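FprA (Mycobacterium tuberculosis, PDB 1LQT) probably transfers electrons between NADPH and ferredoxin through a bound FAD, and may supply electrons to cytochrome P450 systems. Local coordinates at residues Phe78-Glu92 against Ala407-Ser420. Numbering follows the deposited sequence.
Sequences FFGNVVVGEHVQPGE and ADWLAARQPKLVTS. With FAD (flavin-adenine dinucleotide), chain H; ACT (acetate ion), chain F.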
# COMPACT_ATOMS: atom_id res chain seq x y z
N PHE A 78 16.15 -0.90 15.01
CA PHE A 78 15.13 -1.64 14.28
C PHE A 78 15.01 -3.06 14.80
O PHE A 78 16.01 -3.72 15.02
CB PHE A 78 15.52 -1.70 12.81
CG PHE A 78 14.60 -2.53 11.93
CD1 PHE A 78 13.40 -2.00 11.48
CD2 PHE A 78 14.96 -3.79 11.49
CE1 PHE A 78 12.61 -2.74 10.63
CE2 PHE A 78 14.16 -4.52 10.64
CZ PHE A 78 12.98 -4.01 10.21
N PHE A 79 13.79 -3.52 14.99
CA PHE A 79 13.50 -4.87 15.39
C PHE A 79 12.42 -5.41 14.46
O PHE A 79 11.23 -5.14 14.64
CB PHE A 79 13.01 -4.93 16.82
CG PHE A 79 13.98 -4.37 17.83
CD1 PHE A 79 14.94 -5.17 18.44
CD2 PHE A 79 13.94 -3.05 18.20
CE1 PHE A 79 15.79 -4.67 19.41
CE2 PHE A 79 14.83 -2.54 19.17
CZ PHE A 79 15.74 -3.36 19.74
N GLY A 80 12.86 -6.17 13.47
CA GLY A 80 11.96 -6.80 12.53
C GLY A 80 11.50 -8.16 12.98
O GLY A 80 12.03 -8.74 13.92
N ASN A 81 10.48 -8.67 12.31
CA ASN A 81 9.80 -9.92 12.66
C ASN A 81 9.17 -9.84 14.04
O ASN A 81 9.10 -10.84 14.74
CB ASN A 81 10.74 -11.13 12.53
CG ASN A 81 10.02 -12.45 12.51
OD1 ASN A 81 8.89 -12.57 12.03
ND2 ASN A 81 10.69 -13.48 13.01
N VAL A 82 8.73 -8.65 14.44
CA VAL A 82 8.04 -8.43 15.71
C VAL A 82 6.64 -7.95 15.36
O VAL A 82 6.46 -6.85 14.83
CB VAL A 82 8.79 -7.42 16.59
CG1 VAL A 82 7.99 -7.12 17.85
CG2 VAL A 82 10.15 -7.95 16.95
N VAL A 83 5.65 -8.77 15.66
CA VAL A 83 4.28 -8.48 15.30
C VAL A 83 3.56 -7.94 16.52
O VAL A 83 3.32 -8.66 17.50
CB VAL A 83 3.59 -9.75 14.79
CG1 VAL A 83 2.16 -9.46 14.37
CG2 VAL A 83 4.37 -10.39 13.65
N VAL A 84 3.25 -6.66 16.50
CA VAL A 84 2.57 -6.06 17.63
C VAL A 84 1.13 -6.53 17.58
O VAL A 84 0.46 -6.47 16.54
CB VAL A 84 2.73 -4.55 17.63
CG1 VAL A 84 1.96 -3.94 18.77
CG2 VAL A 84 4.21 -4.17 17.73
N GLY A 85 0.65 -7.02 18.72
CA GLY A 85 -0.60 -7.71 18.84
C GLY A 85 -0.39 -9.21 18.97
O GLY A 85 -1.32 -9.94 19.34
N GLU A 86 0.81 -9.70 18.65
CA GLU A 86 1.16 -11.10 18.76
C GLU A 86 2.32 -11.30 19.75
O GLU A 86 2.13 -11.84 20.83
CB GLU A 86 1.54 -11.71 17.40
CG GLU A 86 1.89 -13.17 17.48
CD GLU A 86 2.22 -13.77 16.12
OE1 GLU A 86 1.90 -13.12 15.09
OE2 GLU A 86 2.80 -14.88 16.08
N HIS A 87 3.52 -10.84 19.41
CA HIS A 87 4.68 -11.03 20.28
C HIS A 87 4.68 -10.10 21.47
O HIS A 87 5.14 -10.48 22.55
CB HIS A 87 5.96 -10.83 19.46
CG HIS A 87 6.06 -11.79 18.34
ND1 HIS A 87 5.85 -11.44 17.03
CD2 HIS A 87 6.31 -13.12 18.35
CE1 HIS A 87 5.91 -12.53 16.29
NE2 HIS A 87 6.20 -13.56 17.07
N VAL A 88 4.26 -8.87 21.24
CA VAL A 88 4.13 -7.85 22.27
C VAL A 88 2.82 -7.13 22.04
O VAL A 88 2.33 -7.09 20.90
CB VAL A 88 5.31 -6.83 22.28
CG1 VAL A 88 6.65 -7.57 22.50
CG2 VAL A 88 5.34 -6.02 21.00
N GLN A 89 2.26 -6.56 23.09
CA GLN A 89 0.95 -5.93 23.03
C GLN A 89 1.06 -4.43 23.23
O GLN A 89 1.96 -3.94 23.91
CB GLN A 89 0.03 -6.50 24.12
CG GLN A 89 -0.16 -7.97 24.06
CD GLN A 89 -0.77 -8.43 22.76
OE1 GLN A 89 -1.69 -7.79 22.22
NE2 GLN A 89 -0.27 -9.54 22.26
N PRO A 90 0.11 -3.67 22.68
CA PRO A 90 0.11 -2.22 22.90
C PRO A 90 0.25 -1.82 24.37
O PRO A 90 1.00 -0.90 24.67
CB PRO A 90 -1.22 -1.78 22.27
CG PRO A 90 -1.34 -2.73 21.11
CD PRO A 90 -0.93 -4.05 21.70
N GLY A 91 -0.49 -2.47 25.27
CA GLY A 91 -0.44 -2.11 26.67
C GLY A 91 0.89 -2.38 27.31
O GLY A 91 1.18 -1.82 28.37
N GLU A 92 1.69 -3.24 26.72
CA GLU A 92 3.03 -3.52 27.18
C GLU A 92 3.99 -2.45 26.67
O GLU A 92 4.89 -2.01 27.38
CB GLU A 92 3.47 -4.90 26.74
CG GLU A 92 2.64 -6.00 27.35
CD GLU A 92 2.87 -7.37 26.77
OE1 GLU A 92 3.29 -7.48 25.61
OE2 GLU A 92 2.62 -8.33 27.53
N ALA A 407 15.23 -4.19 24.97
CA ALA A 407 15.72 -5.11 23.96
C ALA A 407 15.69 -6.56 24.44
O ALA A 407 15.39 -7.47 23.67
CB ALA A 407 17.10 -4.70 23.52
N ASP A 408 16.02 -6.79 25.71
CA ASP A 408 15.96 -8.13 26.27
C ASP A 408 14.54 -8.67 26.31
O ASP A 408 14.33 -9.85 26.09
CB ASP A 408 16.55 -8.18 27.69
CG ASP A 408 18.05 -8.06 27.73
OD1 ASP A 408 18.72 -8.18 26.67
OD2 ASP A 408 18.64 -7.89 28.81
N TRP A 409 13.59 -7.80 26.61
CA TRP A 409 12.19 -8.15 26.62
C TRP A 409 11.78 -8.52 25.20
O TRP A 409 11.13 -9.52 25.00
CB TRP A 409 11.36 -6.99 27.15
CG TRP A 409 9.91 -7.08 26.96
CD1 TRP A 409 9.04 -7.94 27.56
CD2 TRP A 409 9.13 -6.24 26.15
NE1 TRP A 409 7.75 -7.72 27.14
CE2 TRP A 409 7.77 -6.65 26.29
CE3 TRP A 409 9.42 -5.17 25.32
CZ2 TRP A 409 6.75 -6.02 25.64
CZ3 TRP A 409 8.39 -4.56 24.67
CH2 TRP A 409 7.07 -4.99 24.83
N LEU A 410 12.16 -7.72 24.21
CA LEU A 410 11.81 -8.04 22.82
C LEU A 410 12.39 -9.36 22.41
O LEU A 410 11.72 -10.16 21.76
CB LEU A 410 12.29 -6.93 21.89
CG LEU A 410 11.49 -5.64 21.99
CD1 LEU A 410 12.23 -4.51 21.32
CD2 LEU A 410 10.11 -5.76 21.41
N ALA A 411 13.64 -9.63 22.81
CA ALA A 411 14.26 -10.90 22.46
C ALA A 411 13.62 -12.08 23.17
O ALA A 411 13.55 -13.17 22.59
CB ALA A 411 15.73 -10.87 22.79
N ALA A 412 13.12 -11.87 24.39
CA ALA A 412 12.40 -12.94 25.10
C ALA A 412 11.11 -13.27 24.36
O ALA A 412 10.76 -14.42 24.21
CB ALA A 412 12.09 -12.51 26.53
N ARG A 413 10.41 -12.24 23.91
CA ARG A 413 9.14 -12.40 23.23
C ARG A 413 9.29 -12.89 21.80
O ARG A 413 8.40 -13.55 21.30
CB ARG A 413 8.41 -11.08 23.25
CG ARG A 413 7.92 -10.69 24.64
CD ARG A 413 6.95 -11.69 25.23
NE ARG A 413 6.37 -11.15 26.46
CZ ARG A 413 5.42 -10.24 26.51
NH1 ARG A 413 4.82 -9.80 25.42
NH2 ARG A 413 5.10 -9.74 27.68
N GLN A 414 10.39 -12.55 21.16
CA GLN A 414 10.63 -12.94 19.76
C GLN A 414 12.09 -13.24 19.58
O GLN A 414 12.88 -12.40 19.18
CB GLN A 414 10.19 -11.81 18.81
CG GLN A 414 10.48 -12.07 17.33
CD GLN A 414 10.05 -13.43 16.84
OE1 GLN A 414 10.55 -14.45 17.30
NE2 GLN A 414 9.13 -13.43 15.89
N PRO A 415 12.47 -14.47 19.88
CA PRO A 415 13.87 -14.89 19.73
C PRO A 415 14.35 -14.80 18.28
O PRO A 415 15.57 -14.77 18.07
CB PRO A 415 13.86 -16.34 20.23
CG PRO A 415 12.70 -16.42 21.15
CD PRO A 415 11.65 -15.51 20.52
N LYS A 416 13.44 -14.73 17.33
CA LYS A 416 13.79 -14.65 15.93
C LYS A 416 13.62 -13.23 15.39
O LYS A 416 13.35 -13.04 14.22
CB LYS A 416 12.95 -15.64 15.13
CG LYS A 416 13.18 -17.10 15.55
CD LYS A 416 12.50 -18.07 14.63
CE LYS A 416 12.62 -19.49 15.13
NZ LYS A 416 11.72 -20.37 14.31
N LEU A 417 13.82 -12.23 16.23
CA LEU A 417 13.75 -10.85 15.74
C LEU A 417 14.95 -10.59 14.84
O LEU A 417 15.99 -11.24 14.91
CB LEU A 417 13.58 -9.84 16.87
CG LEU A 417 14.74 -9.70 17.86
CD1 LEU A 417 15.92 -8.91 17.30
CD2 LEU A 417 14.20 -9.06 19.14
N VAL A 418 14.77 -9.61 13.97
CA VAL A 418 15.73 -9.22 12.95
C VAL A 418 16.24 -7.82 13.24
O VAL A 418 15.51 -6.86 13.12
CB VAL A 418 15.08 -9.32 11.55
CG1 VAL A 418 16.06 -8.84 10.48
CG2 VAL A 418 14.67 -10.74 11.29
N THR A 419 17.51 -7.68 13.63
CA THR A 419 18.06 -6.36 13.91
C THR A 419 18.43 -5.69 12.60
O THR A 419 18.40 -6.31 11.54
CB THR A 419 19.32 -6.46 14.73
OG1 THR A 419 20.22 -7.28 13.99
CG2 THR A 419 19.09 -7.10 16.09
N SER A 420 18.82 -4.43 12.68
CA SER A 420 19.25 -3.71 11.50
C SER A 420 20.38 -4.43 10.78
O SER A 420 20.38 -4.55 9.59
CB SER A 420 19.75 -2.33 11.88
OG SER A 420 18.71 -1.54 12.28
PA FAD H . 2.90 1.23 4.99
O1A FAD H . 1.87 0.23 4.65
O2A FAD H . 3.87 1.67 3.96
O5B FAD H . 3.76 0.67 6.22
C5B FAD H . 3.11 0.00 7.31
C4B FAD H . 4.16 -0.88 7.96
O4B FAD H . 3.62 -1.33 9.20
C3B FAD H . 4.51 -2.14 7.15
O3B FAD H . 5.90 -2.33 7.04
C2B FAD H . 3.82 -3.23 7.93
O2B FAD H . 4.37 -4.53 7.78
C1B FAD H . 3.92 -2.70 9.36
N9A FAD H . 2.95 -3.27 10.29
C8A FAD H . 1.60 -3.40 10.08
N7A FAD H . 0.99 -3.94 11.13
C5A FAD H . 2.00 -4.20 12.03
C6A FAD H . 1.97 -4.78 13.31
N6A FAD H . 0.86 -5.17 13.92
N1A FAD H . 3.16 -4.89 13.96
C2A FAD H . 4.29 -4.44 13.37
N3A FAD H . 4.39 -3.87 12.16
C4A FAD H . 3.21 -3.78 11.53
N1 FAD H . 3.15 6.13 -3.42
C2 FAD H . 4.01 6.81 -4.24
O2 FAD H . 4.44 7.90 -3.94
N3 FAD H . 4.36 6.23 -5.45
C4 FAD H . 3.97 4.99 -5.85
O4 FAD H . 4.36 4.51 -6.94
C4X FAD H . 3.13 4.28 -4.98
N5 FAD H . 2.71 3.01 -5.30
C5X FAD H . 1.86 2.35 -4.45
C6 FAD H . 1.42 1.09 -4.78
C7 FAD H . 0.50 0.41 -4.00
C7M FAD H . 0.05 -0.98 -4.38
C8 FAD H . 0.04 1.02 -2.82
C8M FAD H . -0.97 0.34 -1.95
C9 FAD H . 0.50 2.29 -2.47
C9A FAD H . 1.41 2.97 -3.27
N10 FAD H . 1.87 4.25 -2.94
C10 FAD H . 2.74 4.90 -3.78
C1' FAD H . 1.47 4.93 -1.68
C2' FAD H . 2.41 4.57 -0.53
O2' FAD H . 2.62 3.18 -0.54
C3' FAD H . 1.79 5.01 0.81
O3' FAD H . 1.61 6.42 0.85
C4' FAD H . 2.64 4.73 2.05
O4' FAD H . 3.39 3.53 1.91
C5' FAD H . 1.77 4.66 3.30
O5' FAD H . 2.69 4.62 4.40
P FAD H . 2.35 4.02 5.83
O1P FAD H . 3.60 4.23 6.60
O2P FAD H . 1.08 4.56 6.40
O3P FAD H . 2.07 2.48 5.61
C ACT F . 17.25 -0.28 8.94
O ACT F . 18.14 -0.68 9.72
OXT ACT F . 17.67 0.25 7.90
CH3 ACT F . 15.78 -0.43 9.22
O HOH W 1 18.71 -2.91 15.22
O HOH W 2 19.36 -1.14 14.90
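Gly80 and Val418 form an antiparallel hydrogen-bonded pair that adds a short C-terminal strand to the edge of the otherwise parallel FAD-binding sheet of a Rossmann-type fold. Gly80 N gives a nearly straight 2.8 Å bond to Val418 O, and Val418 N returns a 2.9 Å bond to Gly80 O, approaching from above the carbonyl plane. Gly80 N also lies over one face of the Phe78 ring, offset toward its rim. Next along the chain, the side chains of Asn81 and Gln414 cross at about a right angle, with their amide planes only 25° apart: Asn81 ND2 donates to Lys416 O at 3.0 Å, while Gln414 NE2 approaches Asn81 O almost along the C=O axis, 2.8 Å away. Gln414 bends at chi2 (48°), which sets its amide over one face of the His87 imidazole, and its OE1 accepts a 2.9 Å hydrogen bond from Lys416 N. The apolar side chains meet over ring faces. Leu410 CD1 sits over the centre of the Phe79 ring, 3.7 Å from the centroid, and Val88 CG1 rests on a face of the six-membered ring of Trp409. Farther out, Arg413 grips Glu92 end-on in a salt bridge, and its NH1 also donates to His87 O.

A second shell holds His87 and Glu92. Val83 N donates in the ring plane to His87 ND1, and the same loop carries Val84, whose backbone N and O hydrogen-bond to N1A and N6A of the FAD adenine. Gln89 N and Arg413 NH1 meet Glu92 OE1 from opposite faces of its carboxylate plane, the arginine nitrogen at 2.8 Å.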